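Local coordinates for hydrolase (Rhizobium meliloti, PDB 5HOE), which removes acetyl groups from carbohydrate esters as an acetylesterase of the SGNH/GDSL hydrolase family and assembles as an octamer, at the interface of chains A and B. Sequence-based numbering; all coordinates share one arbitrary frame. Chains: chain A/B, Hydrolase.

Contact 1: the interface of chains A and B. Residues chain A 67, 70, 81, 86-87; chain B 89-90, 93-94.
B:Met90 reaches from its helix into a notch of chain A walled by A:Arg81 and A:Tyr87. Its CB rests obliquely over the CD2-CE2 rim of the tyrosine, 3.5 Å from A:Tyr87 CD2, and its SD lies close to the same stretch of ring. On the other flank, CG of B:Met90 runs along the start of A:Arg81, 3.5 Å from the CA of that residue, the two side chains passing in opposite directions. The methionine is extended through chi2 and then bends at chi3 (-89°), which swings the terminal methyl CE past the ring toward the A:Thr86 methyl. Farther along the helix, B:Ala93 offers its methyl to A:Leu67, with CB 3.5 Å from CD1. The leucine also packs by its CB and CD1 against the hydroxyl of B:Ser94.

Ordered waters bridge the two chains here. One molecule is held in fork fashion at the in-plane edge of the A:Arg70 guanidinium, 3.0 Å from NH1 and 2.8 Å from NH2, and also meets B:Ser94 OG. A second water joins A:Arg81 NH1 to the main-chain carbonyl O of B:Pro89.

Behind this shell, B:Ser94 OG is hydrogen-bonded to B:Met90 O at 2.8 Å, approaching from above the carbonyl plane; chi1 of -60° sets the hydroxyl beside its own backbone N, where it can reach back one turn. A:Leu67 CB covers one face of the A:Arg70 guanidinium, and its NH2 stands 3.4 Å above the A:Tyr87 ring, toward the rim, the two planes tilted to each other. These contacts probably steady the water-binding edge toward B:Ser94.

Chain B contributes one face of helix 84-95, whereas chain A presents the start of its own helix 84-95 together with loop residues that follow strand 60-66, forming part of the two-fold interface.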
loop_
_atom_site.group_PDB
_atom_site.type_symbol
_atom_site.label_atom_id
_atom_site.label_comp_id
_atom_site.label_asym_id
_atom_site.label_seq_id
_atom_site.Cartn_x
_atom_site.Cartn_y
_atom_site.Cartn_z
ATOM N N LEU A 67 17.804 -17.433 -11.952
ATOM C CA LEU A 67 17.970 -15.987 -11.905
ATOM C C LEU A 67 19.035 -15.631 -10.882
ATOM O O LEU A 67 18.885 -15.923 -9.691
ATOM C CB LEU A 67 16.643 -15.302 -11.573
ATOM C CG LEU A 67 16.701 -13.791 -11.382
ATOM C CD1 LEU A 67 17.112 -13.099 -12.681
ATOM C CD2 LEU A 67 15.336 -13.284 -10.905
ATOM N N ARG A 70 18.640 -14.438 -6.913
ATOM C CA ARG A 70 17.295 -14.784 -6.446
ATOM C C ARG A 70 17.306 -15.374 -5.044
ATOM O O ARG A 70 18.153 -16.216 -4.702
ATOM C CB ARG A 70 16.638 -15.786 -7.408
ATOM C CG ARG A 70 15.253 -16.270 -6.967
ATOM C CD ARG A 70 14.669 -17.205 -7.981
ATOM N NE ARG A 70 13.926 -16.509 -9.009
ATOM C CZ ARG A 70 13.764 -16.939 -10.259
ATOM N NH1 ARG A 70 14.363 -18.033 -10.725
ATOM N NH2 ARG A 70 12.991 -16.251 -11.065
ATOM N N ARG A 81 13.447 -7.760 -8.941
ATOM C CA ARG A 81 13.261 -9.003 -9.682
ATOM C C ARG A 81 13.529 -10.264 -8.861
ATOM O O ARG A 81 13.317 -11.368 -9.381
ATOM C CB ARG A 81 14.201 -9.007 -10.906
ATOM C CG ARG A 81 13.905 -7.914 -11.967
ATOM C CD ARG A 81 14.990 -7.831 -13.032
ATOM N NE ARG A 81 16.242 -7.279 -12.499
ATOM C CZ ARG A 81 17.306 -6.959 -13.233
ATOM N NH1 ARG A 81 17.286 -7.093 -14.557
ATOM N NH2 ARG A 81 18.390 -6.486 -12.637
ATOM N N THR A 86 7.640 -14.529 -5.503
ATOM C CA THR A 86 6.802 -13.637 -6.301
ATOM C C THR A 86 6.578 -14.172 -7.715
ATOM O O THR A 86 5.510 -13.951 -8.296
ATOM C CB THR A 86 7.436 -12.242 -6.327
ATOM O OG1 THR A 86 7.538 -11.747 -4.990
ATOM C CG2 THR A 86 6.624 -11.258 -7.190
ATOM N N TYR A 87 7.581 -14.836 -8.289
ATOM C CA TYR A 87 7.593 -15.309 -9.677
ATOM C C TYR A 87 7.159 -16.765 -9.835
ATOM O O TYR A 87 6.640 -17.129 -10.897
ATOM C CB TYR A 87 9.034 -15.160 -10.205
ATOM C CG TYR A 87 9.403 -15.515 -11.652
ATOM C CD1 TYR A 87 9.751 -16.819 -12.031
ATOM C CD2 TYR A 87 9.489 -14.520 -12.621
ATOM C CE1 TYR A 87 10.129 -17.113 -13.347
ATOM C CE2 TYR A 87 9.869 -14.802 -13.915
ATOM C CZ TYR A 87 10.197 -16.091 -14.276
ATOM O OH TYR A 87 10.566 -16.346 -15.590
ATOM N N PRO B 89 10.438 -8.349 -16.780
ATOM C CA PRO B 89 11.826 -8.043 -16.364
ATOM C C PRO B 89 12.534 -9.220 -15.713
ATOM O O PRO B 89 13.698 -9.477 -16.039
ATOM C CB PRO B 89 11.660 -6.837 -15.425
ATOM C CG PRO B 89 10.417 -6.159 -15.980
ATOM C CD PRO B 89 9.498 -7.313 -16.306
ATOM N N MET B 90 11.855 -9.953 -14.824
ATOM C CA MET B 90 12.451 -11.140 -14.209
ATOM C C MET B 90 12.774 -12.200 -15.265
ATOM O O MET B 90 13.826 -12.846 -15.221
ATOM C CB MET B 90 11.475 -11.725 -13.175
ATOM C CG MET B 90 11.334 -10.884 -11.899
ATOM S SD MET B 90 10.182 -11.591 -10.678
ATOM C CE MET B 90 8.588 -10.919 -11.109
ATOM N N ALA B 93 15.974 -11.229 -17.354
ATOM C CA ALA B 93 17.241 -11.413 -16.643
ATOM C C ALA B 93 17.566 -12.892 -16.444
ATOM O O ALA B 93 18.744 -13.266 -16.357
ATOM C CB ALA B 93 17.177 -10.697 -15.292
ATOM N N SER B 94 16.539 -13.730 -16.345
ATOM C CA SER B 94 16.717 -15.173 -16.196
ATOM C C SER B 94 17.234 -15.844 -17.462
ATOM O O SER B 94 17.765 -16.961 -17.386
ATOM C CB SER B 94 15.404 -15.856 -15.813
ATOM O OG SER B 94 14.879 -15.373 -14.589
HETATM O O HOH W 1 13.509 -17.526 -13.548
HETATM O O HOH W 2 15.330 -7.258 -16.734
#

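Contact 2: the interface of chains A and B. Residues chain A 89-90, 93, 138-139; chain B 67, 79, 81.
Helix 84-95 of chain A and the loop residues A:Gly138 and A:Val139, between helix 118-133 and strand 147-152, meet the chain B loop segment that carries B:Leu67, B:Asp79 and B:Arg81. The arginine reaches across the helix toward the A:Gly138 loop. Its CA packs 3.4 Å from A:Met90 CG, and its CD passes close to the carbonyl O of A:Pro89. Beside it, B:Leu67 CD1 touches the methyl CB of A:Ala93 at 3.5 Å.

At its far end the guanidinium is held side-on by the acid of its own chain. B:Arg81 NE donates to the syn lone pair of B:Asp79 OD1 at 2.9 Å. B:Arg81 NH2 forms a salt bridge to B:Asp79 OD2 at 2.9 Å. The carboxylate lies close to the guanidinium plane, although OD2 is approached from well outside its own plane. B:Asp79 OD1 further accepts the backbone N of B:Arg81 at 3.0 Å, tying both ends of the arginine to one acid. A bend at chi3 (-66°) turns the head group into this grip. NH1 then faces a water, 2.8 Å away, that also meets A:Pro89 O, while B:Arg81 NH2 lies beside A:Val139 CG2 at 4.0 Å. Pairing with the carboxylate probably offsets the arginine's charge in the interface.

Were B:Arg81 an alanine, the B:Asp79 carboxylate would probably lose its guanidinium mate, the water bridge to A:Pro89 would be broken and a gap would open beside A:Val139.

The contact lies on the two-fold interface, where the irregular stretch between strand 60-66 and helix 84-95 of chain B is laid against chain A.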
loop_
_atom_site.group_PDB
_atom_site.type_symbol
_atom_site.label_atom_id
_atom_site.label_comp_id
_atom_site.label_asym_id
_atom_site.label_seq_id
_atom_site.Cartn_x
_atom_site.Cartn_y
_atom_site.Cartn_z
ATOM N N PRO A 89 4.641 -18.843 -8.805
ATOM C CA PRO A 89 3.283 -19.207 -9.263
ATOM C C PRO A 89 3.035 -18.924 -10.733
ATOM O O PRO A 89 2.492 -19.783 -11.440
ATOM C CB PRO A 89 2.360 -18.414 -8.324
ATOM C CG PRO A 89 3.189 -18.271 -7.064
ATOM C CD PRO A 89 4.601 -18.033 -7.575
ATOM N N MET A 90 3.485 -17.769 -11.227
ATOM C CA MET A 90 3.392 -17.458 -12.656
ATOM C C MET A 90 4.186 -18.456 -13.511
ATOM O O MET A 90 3.729 -18.888 -14.584
ATOM C CB MET A 90 3.911 -16.022 -12.892
ATOM C CG MET A 90 3.006 -14.905 -12.374
ATOM S SD MET A 90 3.602 -13.221 -12.726
ATOM C CE MET A 90 4.339 -12.696 -11.180
ATOM N N ALA A 93 2.354 -21.902 -13.781
ATOM C CA ALA A 93 1.182 -21.883 -14.648
ATOM C C ALA A 93 1.592 -21.780 -16.104
ATOM O O ALA A 93 0.896 -22.301 -16.984
ATOM C CB ALA A 93 0.251 -20.736 -14.240
ATOM N N GLY A 138 -3.361 -24.882 -12.852
ATOM C CA GLY A 138 -2.833 -23.691 -13.506
ATOM C C GLY A 138 -3.962 -22.743 -13.845
ATOM O O GLY A 138 -4.836 -22.468 -13.015
ATOM N N VAL A 139 -3.945 -22.238 -15.075
ATOM C CA VAL A 139 -5.035 -21.446 -15.636
ATOM C C VAL A 139 -5.803 -22.374 -16.575
ATOM O O VAL A 139 -5.383 -22.601 -17.708
ATOM C CB VAL A 139 -4.514 -20.222 -16.399
ATOM C CG1 VAL A 139 -5.687 -19.405 -16.954
ATOM C CG2 VAL A 139 -3.629 -19.342 -15.547
ATOM N N LEU B 67 1.610 -17.813 -21.048
ATOM C CA LEU B 67 0.750 -17.954 -19.879
ATOM C C LEU B 67 -0.697 -17.648 -20.262
ATOM O O LEU B 67 -1.022 -16.515 -20.639
ATOM C CB LEU B 67 1.222 -17.026 -18.756
ATOM C CG LEU B 67 0.312 -16.978 -17.528
ATOM C CD1 LEU B 67 0.213 -18.338 -16.845
ATOM C CD2 LEU B 67 0.804 -15.926 -16.555
ATOM N N ASP B 79 -6.827 -13.107 -10.529
ATOM C CA ASP B 79 -5.619 -13.919 -10.659
ATOM C C ASP B 79 -4.416 -12.984 -10.685
ATOM O O ASP B 79 -4.261 -12.216 -11.641
ATOM C CB ASP B 79 -5.711 -14.746 -11.943
ATOM C CG ASP B 79 -4.656 -15.819 -12.038
ATOM O OD1 ASP B 79 -3.573 -15.653 -11.442
ATOM O OD2 ASP B 79 -4.926 -16.845 -12.707
ATOM N N ARG B 81 -1.391 -13.670 -11.238
ATOM C CA ARG B 81 -0.322 -14.129 -12.110
ATOM C C ARG B 81 -0.289 -13.450 -13.479
ATOM O O ARG B 81 0.653 -13.685 -14.245
ATOM C CB ARG B 81 -0.446 -15.656 -12.309
ATOM C CG ARG B 81 -0.256 -16.456 -11.017
ATOM C CD ARG B 81 -0.599 -17.931 -11.160
ATOM N NE ARG B 81 -2.018 -18.116 -11.416
ATOM C CZ ARG B 81 -2.664 -19.280 -11.339
ATOM N NH1 ARG B 81 -2.026 -20.406 -11.016
ATOM N NH2 ARG B 81 -3.962 -19.315 -11.599
HETATM O O HOH W 3 0.514 -21.386 -10.199
#

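The C-alpha centres of contact 1 and contact 2 lie about 15 Å apart in a single two-fold interface. Positions 67, 81, 89, 90 and 93 occur in both with the chains exchanged, so the two patches are partly symmetry-related samples of the same docking pattern. Contact 1 adds the region around A:Arg70 and A:Tyr87, and contact 2 adds B:Asp79 and the loop at A:Gly138. Each subunit thus gives helix 84-95 to its partner and receives that partner's helix in return. This reciprocal pairing is likely to be one of the contacts that build the octamer.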